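Local structure of CurH (3KG7) at residues Gln7-Arg10 with Leu11-Asn14; Asp29-Leu32 with Asn33-Pro36; Asp40-Val43 with Tyr44-Pro47; Ser107-Gly110 with Ala111-Glu114. The protein probably removes water from a beta-hydroxyacyl polyketide intermediate, forming a double bond, as the dehydratase domain of one module of the curacin synthase. One frame throughout, in Å; residues are numbered along the deposited sequence.

Contact 1: Gln7-Arg10 with Leu11-Asn14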
ATOM      1  N   GLN C   7      12.844   2.814  -4.548  1.00104.87           N
ATOM      2  CA  GLN C   7      13.391   1.830  -5.533  1.00106.54           C
ATOM      3  C   GLN C   7      12.625   0.499  -5.466  1.00103.51           C
ATOM      4  O   GLN C   7      11.564   0.436  -4.835  1.00107.19           O
ATOM      5  CB  GLN C   7      14.903   1.642  -5.336  1.00108.69           C
ATOM      6  CG  GLN C   7      15.709   2.944  -5.490  1.00111.05           C
ATOM      7  CD  GLN C   7      17.199   2.712  -5.749  1.00112.24           C
ATOM      8  OE1 GLN C   7      17.635   1.577  -5.986  1.00115.18           O
ATOM      9  NE2 GLN C   7      17.984   3.793  -5.713  1.00111.47           N
ATOM     10  N   VAL C   8      13.155  -0.553  -6.100  1.00 94.02           N
ATOM     11  CA  VAL C   8      12.360  -1.766  -6.393  1.00 90.48           C
ATOM     12  C   VAL C   8      13.179  -3.056  -6.544  1.00 91.23           C
ATOM     13  O   VAL C   8      14.068  -3.165  -7.392  1.00 91.56           O
ATOM     14  CB  VAL C   8      11.428  -1.561  -7.646  1.00 92.47           C
ATOM     15  CG1 VAL C   8      12.169  -0.846  -8.801  1.00 92.88           C
ATOM     16  CG2 VAL C   8      10.835  -2.874  -8.127  1.00 92.69           C
ATOM     17  N   HIS C   9      12.851  -4.031  -5.707  1.00 93.92           N
ATOM     18  CA  HIS C   9      13.421  -5.370  -5.769  1.00 95.92           C
ATOM     19  C   HIS C   9      12.928  -6.089  -7.021  1.00 94.05           C
ATOM     20  O   HIS C   9      11.730  -6.081  -7.314  1.00 94.91           O
ATOM     21  CB  HIS C   9      12.975  -6.149  -4.535  1.00100.37           C
ATOM     22  CG  HIS C   9      13.819  -7.343  -4.231  1.00104.92           C
ATOM     23  ND1 HIS C   9      13.348  -8.634  -4.342  1.00106.36           N
ATOM     24  CD2 HIS C   9      15.101  -7.444  -3.799  1.00107.01           C
ATOM     25  CE1 HIS C   9      14.305  -9.480  -4.001  1.00107.87           C
ATOM     26  NE2 HIS C   9      15.379  -8.783  -3.667  1.00109.58           N
ATOM     27  N   ARG C  10      13.849  -6.708  -7.753  1.00 90.03           N
ATOM     28  CA  ARG C  10      13.505  -7.487  -8.950  1.00 87.45           C
ATOM     29  C   ARG C  10      12.387  -8.506  -8.736  1.00 86.81           C
ATOM     30  O   ARG C  10      11.506  -8.653  -9.589  1.00 87.49           O
ATOM     31  CB  ARG C  10      14.732  -8.211  -9.515  1.00 86.54           C
ATOM     32  CG  ARG C  10      15.077  -7.796 -10.922  1.00 88.21           C
ATOM     33  CD  ARG C  10      15.678  -8.929 -11.741  1.00 88.37           C
ATOM     34  NE  ARG C  10      15.112  -8.959 -13.089  1.00 89.86           N
ATOM     35  CZ  ARG C  10      15.470  -8.151 -14.087  1.00 90.49           C
ATOM     36  NH1 ARG C  10      16.412  -7.231 -13.916  1.00 89.55           N
ATOM     37  NH2 ARG C  10      14.876  -8.262 -15.269  1.00 90.46           N
ATOM     38  N   LEU C  11      12.437  -9.212  -7.604  1.00 84.02           N
ATOM     39  CA  LEU C  11      11.487 -10.278  -7.321  1.00 81.57           C
ATOM     40  C   LEU C  11      10.182  -9.777  -6.694  1.00 83.81           C
ATOM     41  O   LEU C  11       9.099 -10.151  -7.139  1.00 84.29           O
ATOM     42  CB  LEU C  11      12.130 -11.350  -6.439  1.00 79.81           C
ATOM     43  CG  LEU C  11      11.295 -12.586  -6.082  1.00 78.65           C
ATOM     44  CD1 LEU C  11      11.071 -13.465  -7.273  1.00 77.44           C
ATOM     45  CD2 LEU C  11      11.981 -13.378  -4.984  1.00 80.15           C
ATOM     46  N   LEU C  12      10.285  -8.932  -5.673  1.00 82.69           N
ATOM     47  CA  LEU C  12       9.112  -8.530  -4.908  1.00 80.32           C
ATOM     48  C   LEU C  12       8.407  -7.277  -5.435  1.00 80.18           C
ATOM     49  O   LEU C  12       7.215  -7.088  -5.196  1.00 82.19           O
ATOM     50  CB  LEU C  12       9.485  -8.345  -3.438  1.00 79.73           C
ATOM     51  CG  LEU C  12       9.635  -9.607  -2.592  1.00 78.28           C
ATOM     52  CD1 LEU C  12      10.125  -9.211  -1.225  1.00 77.71           C
ATOM     53  CD2 LEU C  12       8.330 -10.348  -2.479  1.00 76.36           C
ATOM     54  N   GLY C  13       9.138  -6.428  -6.144  1.00 78.96           N
ATOM     55  CA  GLY C  13       8.599  -5.149  -6.571  1.00 78.15           C
ATOM     56  C   GLY C  13       8.760  -4.097  -5.496  1.00 79.15           C
ATOM     57  O   GLY C  13       9.760  -4.082  -4.761  1.00 78.85           O
ATOM     58  N   ASN C  14       7.756  -3.230  -5.402  1.00 79.02           N
ATOM     59  CA  ASN C  14       7.773  -2.108  -4.483  1.00 78.52           C
ATOM     60  C   ASN C  14       7.217  -2.456  -3.123  1.00 76.89           C
ATOM     61  O   ASN C  14       6.164  -3.073  -3.031  1.00 78.27           O
ATOM     62  CB  ASN C  14       6.960  -0.960  -5.064  1.00 78.38           C
ATOM     63  CG  ASN C  14       7.527  -0.455  -6.343  1.00 78.87           C
ATOM     64  OD1 ASN C  14       8.393   0.417  -6.351  1.00 80.22           O
ATOM     65  ND2 ASN C  14       7.039  -0.993  -7.448  1.00 79.36           N
TER
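His9 and Gly13 face each other across a tight reversal of the chain and exchange two backbone hydrogen bonds. Gly13 N reaches His9 O at 2.9 Å, closing an alpha turn, and His9 N returns a more bent bond to Gly13 O at 3.2 Å. The imidazole of His9, its CG anti to the backbone N (chi1 -161°), lies beside the Leu11 and Leu12 amides and alongside the Leu11 side chain, both side chains pointing the same way. Its ND1 packs 3.6 Å from Leu11 CB and accepts a weak hydrogen bond from Leu12 N at 3.4 Å; this N-H arrives at the ring edge, near the ring plane, so the imidazole binds the inside of the turn with its rim. One residue earlier, Val8 puts its CG2 branch against the backbone of Gly13, 3.5 Å from CA. Gly13 itself has backbone angles (phi 85°, psi -144°) at which a CB would press on the preceding carbonyl. Next to it, the carboxamide oxygen OD1 of Asn14 turns back to lie 3.8 Å from Val8 CB, while ND2 bonds to His27 O. Beyond the turn, His9 NE2 makes a weak bond to Ala196 O and Leu11 O accepts one from Gln28 NE2. The turn leads directly into strand 14-17, which Asn14 begins, and Leu11 and Leu12 pack on Met57, Ala60 and Ala61 of helix 52-62.

Contact 2: Asp29-Leu32 with Asn33-Pro36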
ATOM      1  N   ASP C  29       4.259  -4.921 -11.455  1.00 80.59           N
ATOM      2  CA  ASP C  29       3.606  -5.373 -12.669  1.00 80.72           C
ATOM      3  C   ASP C  29       4.397  -6.525 -13.261  1.00 79.31           C
ATOM      4  O   ASP C  29       5.566  -6.363 -13.625  1.00 80.54           O
ATOM      5  CB  ASP C  29       3.446  -4.215 -13.657  1.00 81.91           C
ATOM      6  CG  ASP C  29       2.362  -3.234 -13.226  1.00 85.11           C
ATOM      7  OD1 ASP C  29       1.638  -2.719 -14.100  1.00 86.93           O
ATOM      8  OD2 ASP C  29       2.215  -2.988 -12.008  1.00 87.97           O
ATOM      9  N   ILE C  30       3.766  -7.691 -13.342  1.00 77.55           N
ATOM     10  CA  ILE C  30       4.443  -8.867 -13.849  1.00 76.86           C
ATOM     11  C   ILE C  30       4.134  -9.063 -15.318  1.00 77.38           C
ATOM     12  O   ILE C  30       2.975  -9.115 -15.715  1.00 79.14           O
ATOM     13  CB  ILE C  30       4.100 -10.124 -13.040  1.00 76.49           C
ATOM     14  CG1 ILE C  30       4.456  -9.900 -11.563  1.00 75.31           C
ATOM     15  CG2 ILE C  30       4.821 -11.347 -13.635  1.00 75.68           C
ATOM     16  CD1 ILE C  30       4.343 -11.139 -10.664  1.00 77.83           C
ATOM     17  N   ASN C  31       5.194  -9.144 -16.119  1.00 77.35           N
ATOM     18  CA  ASN C  31       5.112  -9.489 -17.535  1.00 75.88           C
ATOM     19  C   ASN C  31       6.438 -10.083 -18.004  1.00 76.68           C
ATOM     20  O   ASN C  31       7.364 -10.243 -17.205  1.00 78.17           O
ATOM     21  CB  ASN C  31       4.736  -8.266 -18.365  1.00 74.95           C
ATOM     22  CG  ASN C  31       5.544  -7.049 -17.996  1.00 76.27           C
ATOM     23  OD1 ASN C  31       6.771  -7.119 -17.851  1.00 77.40           O
ATOM     24  ND2 ASN C  31       4.863  -5.922 -17.828  1.00 74.49           N
ATOM     25  N   LEU C  32       6.531 -10.403 -19.292  1.00 76.68           N
ATOM     26  CA  LEU C  32       7.744 -11.014 -19.835  1.00 76.72           C
ATOM     27  C   LEU C  32       8.925 -10.049 -19.913  1.00 77.38           C
ATOM     28  O   LEU C  32      10.071 -10.473 -19.965  1.00 77.75           O
ATOM     29  CB  LEU C  32       7.467 -11.683 -21.186  1.00 75.87           C
ATOM     30  CG  LEU C  32       6.583 -12.941 -21.135  1.00 75.94           C
ATOM     31  CD1 LEU C  32       6.566 -13.635 -22.487  1.00 75.17           C
ATOM     32  CD2 LEU C  32       7.016 -13.917 -20.037  1.00 71.91           C
ATOM     33  N   ASN C  33       8.637  -8.754 -19.909  1.00 79.23           N
ATOM     34  CA  ASN C  33       9.676  -7.734 -19.814  1.00 81.95           C
ATOM     35  C   ASN C  33      10.352  -7.719 -18.449  1.00 82.60           C
ATOM     36  O   ASN C  33      11.578  -7.785 -18.355  1.00 82.13           O
ATOM     37  CB  ASN C  33       9.106  -6.344 -20.116  1.00 81.78           C
ATOM     38  CG  ASN C  33       9.548  -5.812 -21.447  1.00 81.32           C
ATOM     39  OD1 ASN C  33      10.058  -6.545 -22.292  1.00 80.88           O
ATOM     40  ND2 ASN C  33       9.362  -4.519 -21.645  1.00 84.21           N
ATOM     41  N   ASN C  34       9.535  -7.613 -17.405  1.00 83.48           N
ATOM     42  CA  ASN C  34       9.995  -7.632 -16.028  1.00 85.05           C
ATOM     43  C   ASN C  34      10.645  -8.960 -15.666  1.00 85.99           C
ATOM     44  O   ASN C  34      11.731  -8.994 -15.071  1.00 87.48           O
ATOM     45  CB  ASN C  34       8.798  -7.423 -15.102  1.00 88.52           C
ATOM     46  CG  ASN C  34       8.425  -5.974 -14.949  1.00 92.49           C
ATOM     47  OD1 ASN C  34       8.059  -5.299 -15.919  1.00 93.12           O
ATOM     48  ND2 ASN C  34       8.508  -5.479 -13.714  1.00 93.61           N
ATOM     49  N   HIS C  35       9.956 -10.040 -16.039  1.00 84.08           N
ATOM     50  CA  HIS C  35      10.274 -11.390 -15.619  1.00 83.19           C
ATOM     51  C   HIS C  35      10.328 -12.332 -16.820  1.00 82.96           C
ATOM     52  O   HIS C  35       9.472 -13.210 -16.947  1.00 84.20           O
ATOM     53  CB  HIS C  35       9.189 -11.886 -14.667  1.00 84.81           C
ATOM     54  CG  HIS C  35       9.166 -11.180 -13.353  1.00 85.81           C
ATOM     55  ND1 HIS C  35       9.818 -11.665 -12.239  1.00 87.30           N
ATOM     56  CD2 HIS C  35       8.565 -10.030 -12.969  1.00 85.76           C
ATOM     57  CE1 HIS C  35       9.630 -10.835 -11.228  1.00 87.71           C
ATOM     58  NE2 HIS C  35       8.875  -9.833 -11.645  1.00 86.66           N
ATOM     59  N   PRO C  36      11.340 -12.173 -17.694  1.00 81.47           N
ATOM     60  CA  PRO C  36      11.420 -13.020 -18.874  1.00 79.64           C
ATOM     61  C   PRO C  36      11.423 -14.511 -18.577  1.00 80.70           C
ATOM     62  O   PRO C  36      11.063 -15.299 -19.449  1.00 81.22           O
ATOM     63  CB  PRO C  36      12.752 -12.611 -19.513  1.00 78.81           C
ATOM     64  CG  PRO C  36      13.499 -11.920 -18.453  1.00 78.34           C
ATOM     65  CD  PRO C  36      12.457 -11.217 -17.654  1.00 80.01           C
TER
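The side chain of Asn31 bends back over the residues that follow it, and its OD1 accepts a hydrogen bond from Asn34 N at 2.8 Å. This bond is almost straight (173° at the hydrogen), and the donor comes nearly in line with the side-chain C=O. A chi1 of 47°, with CG lodged between the backbone N and the carbonyl carbon, brings the carboxamide to this place, where OD1 also touches Asn33 CB at 3.3 Å. The backbone oxygen of the same residue is used as well: His35 N reaches Asn31 O at 2.8 Å, closing one helix-like turn through Leu32, Asn33 and Asn34. An alanine in place of Asn31 would probably cost Asn34 N its side-chain acceptor, leave the turn more dependent on the His35 bond, and deprive Thr85 OG1 of its link to Asn31 ND2.

The imidazole of His35 slants across Ile30, whose CG2 branch lies 4.0 Å from His35 CD2. Both ring nitrogens are engaged beyond the turn, ND1 with Trp37 NE1 and NE2 with Gln28 OE1, which fixes the ring's rotation; the Trp37 ring also meets it at a steep angle. Pro36 completes the bend, with its CD 3.4 Å from Leu32 O. The turn thus takes the chain out of strand 24-30, which pairs with strand 86-92 through Ile30 and Arg86, and starts it toward strand 41-43, with Leu32 lying on Leu79 and Ile30 on Ile38.

Contact 3: Asp40-Val43 with Tyr44-Pro47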
ATOM      1  N   ASP C  40       9.850 -19.083 -20.042  1.00 81.55           N
ATOM      2  CA  ASP C  40      10.520 -20.376 -20.160  1.00 82.54           C
ATOM      3  C   ASP C  40       9.966 -21.443 -19.199  1.00 83.05           C
ATOM      4  O   ASP C  40      10.506 -22.551 -19.118  1.00 83.84           O
ATOM      5  CB  ASP C  40      12.042 -20.217 -20.051  1.00 85.07           C
ATOM      6  CG  ASP C  40      12.681 -19.728 -21.358  1.00 87.10           C
ATOM      7  OD1 ASP C  40      12.137 -19.987 -22.460  1.00 86.63           O
ATOM      8  OD2 ASP C  40      13.747 -19.080 -21.278  1.00 88.73           O
ATOM      9  N   HIS C  41       8.895 -21.106 -18.476  1.00 82.89           N
ATOM     10  CA  HIS C  41       8.117 -22.102 -17.724  1.00 83.27           C
ATOM     11  C   HIS C  41       6.740 -22.263 -18.372  1.00 83.92           C
ATOM     12  O   HIS C  41       5.768 -21.613 -17.974  1.00 84.88           O
ATOM     13  CB  HIS C  41       7.986 -21.733 -16.237  1.00 85.33           C
ATOM     14  CG  HIS C  41       7.253 -22.763 -15.432  1.00 88.11           C
ATOM     15  ND1 HIS C  41       5.905 -22.677 -15.161  1.00 89.64           N
ATOM     16  CD2 HIS C  41       7.675 -23.920 -14.868  1.00 88.94           C
ATOM     17  CE1 HIS C  41       5.529 -23.729 -14.455  1.00 88.87           C
ATOM     18  NE2 HIS C  41       6.587 -24.497 -14.260  1.00 89.39           N
ATOM     19  N   ARG C  42       6.668 -23.133 -19.373  1.00 84.12           N
ATOM     20  CA  ARG C  42       5.484 -23.228 -20.215  1.00 84.58           C
ATOM     21  C   ARG C  42       4.652 -24.471 -19.912  1.00 83.31           C
ATOM     22  O   ARG C  42       5.116 -25.609 -20.089  1.00 83.77           O
ATOM     23  CB  ARG C  42       5.883 -23.180 -21.700  1.00 85.98           C
ATOM     24  CG  ARG C  42       6.767 -21.984 -22.081  1.00 86.99           C
ATOM     25  CD  ARG C  42       7.057 -21.906 -23.586  1.00 88.25           C
ATOM     26  NE  ARG C  42       5.922 -21.371 -24.349  1.00 91.59           N
ATOM     27  CZ  ARG C  42       5.657 -20.076 -24.529  1.00 92.24           C
ATOM     28  NH1 ARG C  42       6.437 -19.136 -24.007  1.00 93.57           N
ATOM     29  NH2 ARG C  42       4.595 -19.711 -25.232  1.00 92.45           N
ATOM     30  N   VAL C  43       3.427 -24.240 -19.437  1.00 81.03           N
ATOM     31  CA  VAL C  43       2.420 -25.304 -19.315  1.00 80.34           C
ATOM     32  C   VAL C  43       1.333 -25.084 -20.378  1.00 80.10           C
ATOM     33  O   VAL C  43       0.793 -23.983 -20.507  1.00 80.05           O
ATOM     34  CB  VAL C  43       1.795 -25.375 -17.900  1.00 78.93           C
ATOM     35  CG1 VAL C  43       0.928 -26.613 -17.766  1.00 78.78           C
ATOM     36  CG2 VAL C  43       2.877 -25.397 -16.836  1.00 79.55           C
ATOM     37  N   TYR C  44       1.022 -26.132 -21.137  1.00 78.90           N
ATOM     38  CA  TYR C  44       0.128 -26.029 -22.297  1.00 80.04           C
ATOM     39  C   TYR C  44       0.553 -24.868 -23.193  1.00 81.39           C
ATOM     40  O   TYR C  44      -0.275 -24.072 -23.649  1.00 81.03           O
ATOM     41  CB  TYR C  44      -1.335 -25.884 -21.865  1.00 79.12           C
ATOM     42  CG  TYR C  44      -1.807 -27.006 -20.974  1.00 79.49           C
ATOM     43  CD1 TYR C  44      -2.052 -28.278 -21.496  1.00 77.40           C
ATOM     44  CD2 TYR C  44      -1.998 -26.799 -19.606  1.00 79.22           C
ATOM     45  CE1 TYR C  44      -2.476 -29.314 -20.681  1.00 77.79           C
ATOM     46  CE2 TYR C  44      -2.428 -27.831 -18.783  1.00 79.56           C
ATOM     47  CZ  TYR C  44      -2.664 -29.087 -19.327  1.00 78.46           C
ATOM     48  OH  TYR C  44      -3.085 -30.115 -18.516  1.00 78.77           O
ATOM     49  N   ASP C  45       1.863 -24.785 -23.420  1.00 83.14           N
ATOM     50  CA  ASP C  45       2.494 -23.718 -24.204  1.00 83.76           C
ATOM     51  C   ASP C  45       2.064 -22.312 -23.763  1.00 83.61           C
ATOM     52  O   ASP C  45       1.994 -21.386 -24.575  1.00 84.37           O
ATOM     53  CB  ASP C  45       2.265 -23.929 -25.704  1.00 84.19           C
ATOM     54  CG  ASP C  45       3.450 -23.487 -26.542  1.00 85.74           C
ATOM     55  OD1 ASP C  45       3.807 -22.289 -26.524  1.00 85.91           O
ATOM     56  OD2 ASP C  45       4.028 -24.346 -27.231  1.00 87.25           O
ATOM     57  N   THR C  46       1.780 -22.166 -22.471  1.00 82.89           N
ATOM     58  CA  THR C  46       1.425 -20.873 -21.887  1.00 82.00           C
ATOM     59  C   THR C  46       2.390 -20.545 -20.746  1.00 83.12           C
ATOM     60  O   THR C  46       2.591 -21.362 -19.840  1.00 85.24           O
ATOM     61  CB  THR C  46      -0.040 -20.852 -21.378  1.00 80.55           C
ATOM     62  OG1 THR C  46      -0.917 -21.330 -22.409  1.00 81.70           O
ATOM     63  CG2 THR C  46      -0.462 -19.448 -20.985  1.00 79.12           C
ATOM     64  N   PRO C  47       3.010 -19.355 -20.796  1.00 82.69           N
ATOM     65  CA  PRO C  47       3.857 -18.948 -19.680  1.00 82.22           C
ATOM     66  C   PRO C  47       3.031 -18.876 -18.402  1.00 82.75           C
ATOM     67  O   PRO C  47       2.032 -18.145 -18.338  1.00 82.13           O
ATOM     68  CB  PRO C  47       4.346 -17.553 -20.092  1.00 83.18           C
ATOM     69  CG  PRO C  47       4.189 -17.520 -21.592  1.00 83.03           C
ATOM     70  CD  PRO C  47       2.966 -18.337 -21.864  1.00 82.63           C
TER
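Arg42 lays one face of its guanidinium against the ring of Pro47, the two side chains running side by side with NH1 3.7 Å from Pro47 CG. A bend at chi3 (78°) turns the group so that its NE and NH2 edge meets Asp45. NH2 comes to Asp45 OD1 at 3.0 Å, nearly along the C-O axis, whereas NE approaches Asp45 OD1 at 3.2 Å from above the carboxylate plane. NE and NH2 thus grip side-on, both on one oxygen, with the two planes 73° apart. NH2 adds a weak bond to Asp45 O, and NH1 bonds to Gly39 O, leaving little freedom for the guanidinium to rotate.

The backbone that carries these side chains is a beta hairpin with a two-residue loop, strand 41-43 with strand 46-47. Val43 and Thr46 form its hydrogen-bonded pair, with Val43 N to Thr46 O at 3.0 Å and Thr46 N to Val43 O at 2.9 Å; Arg42 and Pro47 form the next, non-hydrogen-bonded pair. Tyr44 and Asp45 at the tip both have positive phi and psi, close to a type I' turn. From His41 to Pro50 the sequence fits the HxxxGxxxxP motif of this dehydratase family, with Asp45 at the glycine position; in relatives the motif's histidine takes part in catalysis. Here His41 ND1 bonds to Val48 O.

On the face shared by Val43 and Thr46, Val43 CG1 packs 3.5 Å from Tyr44 CD2. Thr46 OG1 donates to Tyr44 O, bracing the tip, and Tyr44 OH reaches Phe225 N and Ala286 O.

Contact 4: Ser107-Gly110 with Ala111-Glu114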
ATOM      1  N   SER C 107      -3.512 -11.118  -8.095  1.00 78.06           N
ATOM      2  CA  SER C 107      -3.243 -10.327  -9.291  1.00 76.32           C
ATOM      3  C   SER C 107      -4.518 -10.045 -10.060  1.00 76.35           C
ATOM      4  O   SER C 107      -5.515 -10.738  -9.884  1.00 76.03           O
ATOM      5  CB  SER C 107      -2.197 -10.986 -10.192  1.00 74.54           C
ATOM      6  OG  SER C 107      -2.700 -12.146 -10.811  1.00 73.95           O
ATOM      7  N   ARG C 108      -4.483  -8.990 -10.873  1.00 77.24           N
ATOM      8  CA  ARG C 108      -5.540  -8.674 -11.829  1.00 77.47           C
ATOM      9  C   ARG C 108      -4.874  -8.171 -13.109  1.00 79.51           C
ATOM     10  O   ARG C 108      -3.725  -7.716 -13.078  1.00 79.25           O
ATOM     11  CB  ARG C 108      -6.516  -7.637 -11.252  1.00 76.42           C
ATOM     12  CG  ARG C 108      -6.027  -6.188 -11.294  1.00 77.12           C
ATOM     13  CD  ARG C 108      -6.973  -5.195 -10.605  1.00 74.86           C
ATOM     14  NE  ARG C 108      -6.282  -3.935 -10.304  1.00 74.42           N
ATOM     15  CZ  ARG C 108      -6.838  -2.859  -9.740  1.00 74.21           C
ATOM     16  NH1 ARG C 108      -8.118  -2.849  -9.400  1.00 74.30           N
ATOM     17  NH2 ARG C 108      -6.103  -1.780  -9.517  1.00 73.12           N
ATOM     18  N   ASP C 109      -5.581  -8.263 -14.235  1.00 82.47           N
ATOM     19  CA  ASP C 109      -5.034  -7.789 -15.502  1.00 81.38           C
ATOM     20  C   ASP C 109      -4.768  -6.302 -15.404  1.00 84.00           C
ATOM     21  O   ASP C 109      -5.583  -5.556 -14.858  1.00 86.54           O
ATOM     22  CB  ASP C 109      -5.973  -8.085 -16.672  1.00 79.78           C
ATOM     23  CG  ASP C 109      -5.318  -7.818 -18.028  1.00 79.30           C
ATOM     24  OD1 ASP C 109      -4.932  -8.792 -18.712  1.00 77.15           O
ATOM     25  OD2 ASP C 109      -5.167  -6.632 -18.402  1.00 79.62           O
ATOM     26  N   GLY C 110      -3.614  -5.885 -15.919  1.00 85.51           N
ATOM     27  CA  GLY C 110      -3.218  -4.486 -15.922  1.00 88.82           C
ATOM     28  C   GLY C 110      -4.220  -3.639 -16.678  1.00 93.05           C
ATOM     29  O   GLY C 110      -4.899  -2.800 -16.084  1.00 93.70           O
ATOM     30  N   ALA C 111      -4.325  -3.885 -17.984  1.00 96.35           N
ATOM     31  CA  ALA C 111      -5.151  -3.074 -18.881  1.00 99.28           C
ATOM     32  C   ALA C 111      -6.633  -3.034 -18.487  1.00101.83           C
ATOM     33  O   ALA C 111      -7.108  -2.012 -17.981  1.00102.20           O
ATOM     34  CB  ALA C 111      -4.982  -3.535 -20.330  1.00 98.57           C
ATOM     35  N   LYS C 112      -7.339  -4.150 -18.696  1.00104.20           N
ATOM     36  CA  LYS C 112      -8.805  -4.236 -18.541  1.00104.86           C
ATOM     37  C   LYS C 112      -9.349  -3.803 -17.179  1.00105.45           C
ATOM     38  O   LYS C 112     -10.527  -3.441 -17.067  1.00104.16           O
ATOM     39  CB  LYS C 112      -9.299  -5.660 -18.819  1.00104.80           C
ATOM     40  CG  LYS C 112      -9.082  -6.172 -20.231  1.00104.39           C
ATOM     41  CD  LYS C 112      -9.975  -7.386 -20.529  1.00104.67           C
ATOM     42  CE  LYS C 112      -9.817  -8.516 -19.505  1.00104.37           C
ATOM     43  NZ  LYS C 112      -8.450  -9.119 -19.497  1.00103.34           N
ATOM     44  N   GLN C 113      -8.492  -3.849 -16.157  1.00106.48           N
ATOM     45  CA  GLN C 113      -8.900  -3.633 -14.769  1.00107.65           C
ATOM     46  C   GLN C 113     -10.014  -4.632 -14.432  1.00108.48           C
ATOM     47  O   GLN C 113     -11.185  -4.263 -14.289  1.00110.55           O
ATOM     48  CB  GLN C 113      -9.331  -2.174 -14.522  1.00108.38           C
ATOM     49  CG  GLN C 113      -8.245  -1.120 -14.801  1.00108.97           C
ATOM     50  CD  GLN C 113      -7.254  -0.943 -13.647  1.00108.74           C
ATOM     51  OE1 GLN C 113      -7.556  -0.296 -12.643  1.00107.57           O
ATOM     52  NE2 GLN C 113      -6.060  -1.503 -13.802  1.00108.30           N
ATOM     53  N   GLU C 114      -9.625  -5.904 -14.345  1.00106.89           N
ATOM     54  CA  GLU C 114     -10.534  -7.016 -14.053  1.00103.95           C
ATOM     55  C   GLU C 114     -10.666  -7.216 -12.536  1.00 99.72           C
ATOM     56  O   GLU C 114     -10.105  -6.442 -11.755  1.00100.09           O
ATOM     57  CB  GLU C 114      -9.995  -8.283 -14.719  1.00105.01           C
ATOM     58  CG  GLU C 114     -11.053  -9.294 -15.141  1.00106.69           C
ATOM     59  CD  GLU C 114     -10.487 -10.401 -16.027  1.00107.14           C
ATOM     60  OE1 GLU C 114      -9.349 -10.871 -15.764  1.00106.94           O
ATOM     61  OE2 GLU C 114     -11.186 -10.803 -16.986  1.00106.26           O
TER
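Asp109 points its carboxylate into the turn that follows it, where OD2 accepts a weak hydrogen bond from Lys112 N at 3.3 Å and lies 2.9 Å from Ala111 N. A chi1 of -170° sets CG beside the carbonyl carbon, which carries the group forward over these amides. The other oxygen, OD1, is approached by Lys112 NZ at 3.6 Å, a long salt bridge made possible by the bends near the end of the lysine chain. At the turn's other flank Gln113 curls back, bent at chi2, and its NE2 donates to Gly110 O at 2.9 Å. This bond is well formed: the donor lies in the carbonyl plane, and the acceptor is only 6° out of the amide plane of Gln113.

The oxygen of the same amide, OE1, sits over one face of the Arg108 guanidinium, displaced toward its rim and 3.8 Å from NH2; the planes are 53° apart. Arg108 extends from CG to NE, and its CD passes 3.6 Å from Glu114 O. Its head is held mainly from outside the turn, since NH2 forms salt bridges with Glu87 and with Glu17 of the second subunit. A leucine in place of Arg108 would probably leave both glutamates without their positive mate and cost the subunit interface an ion pair. Gln113 also packs on Glu17 of that subunit. The end of strand 101-109 and the start of the loop after it form part of a surface beta hairpin leading to the antiparallel strand 117-124, in the N-terminal half of the double hotdog, at the dimer contact.

Contacts 1, 2 and 3 follow one another along the chain within the N-terminal half of the double hotdog. Contacts 1 and 2 touch directly, their centres 12 Å apart: Arg10 NH2 lies 3.2 Å from Asn34 O, a weak hydrogen bond, and Arg10 O packs on the ring of His35. Contact 2 then leads toward contact 3, with centres about 14 Å apart. If His41 acts as in related dehydratases, contact 3 is the one nearest to chemistry. Contact 4 lies about 20 Å from contact 3 between centres and meets the second subunit, yet its nearest atoms come within about 5 Å of contact 2, reached through neighbouring strands 24-30, 86-92 and 101-109.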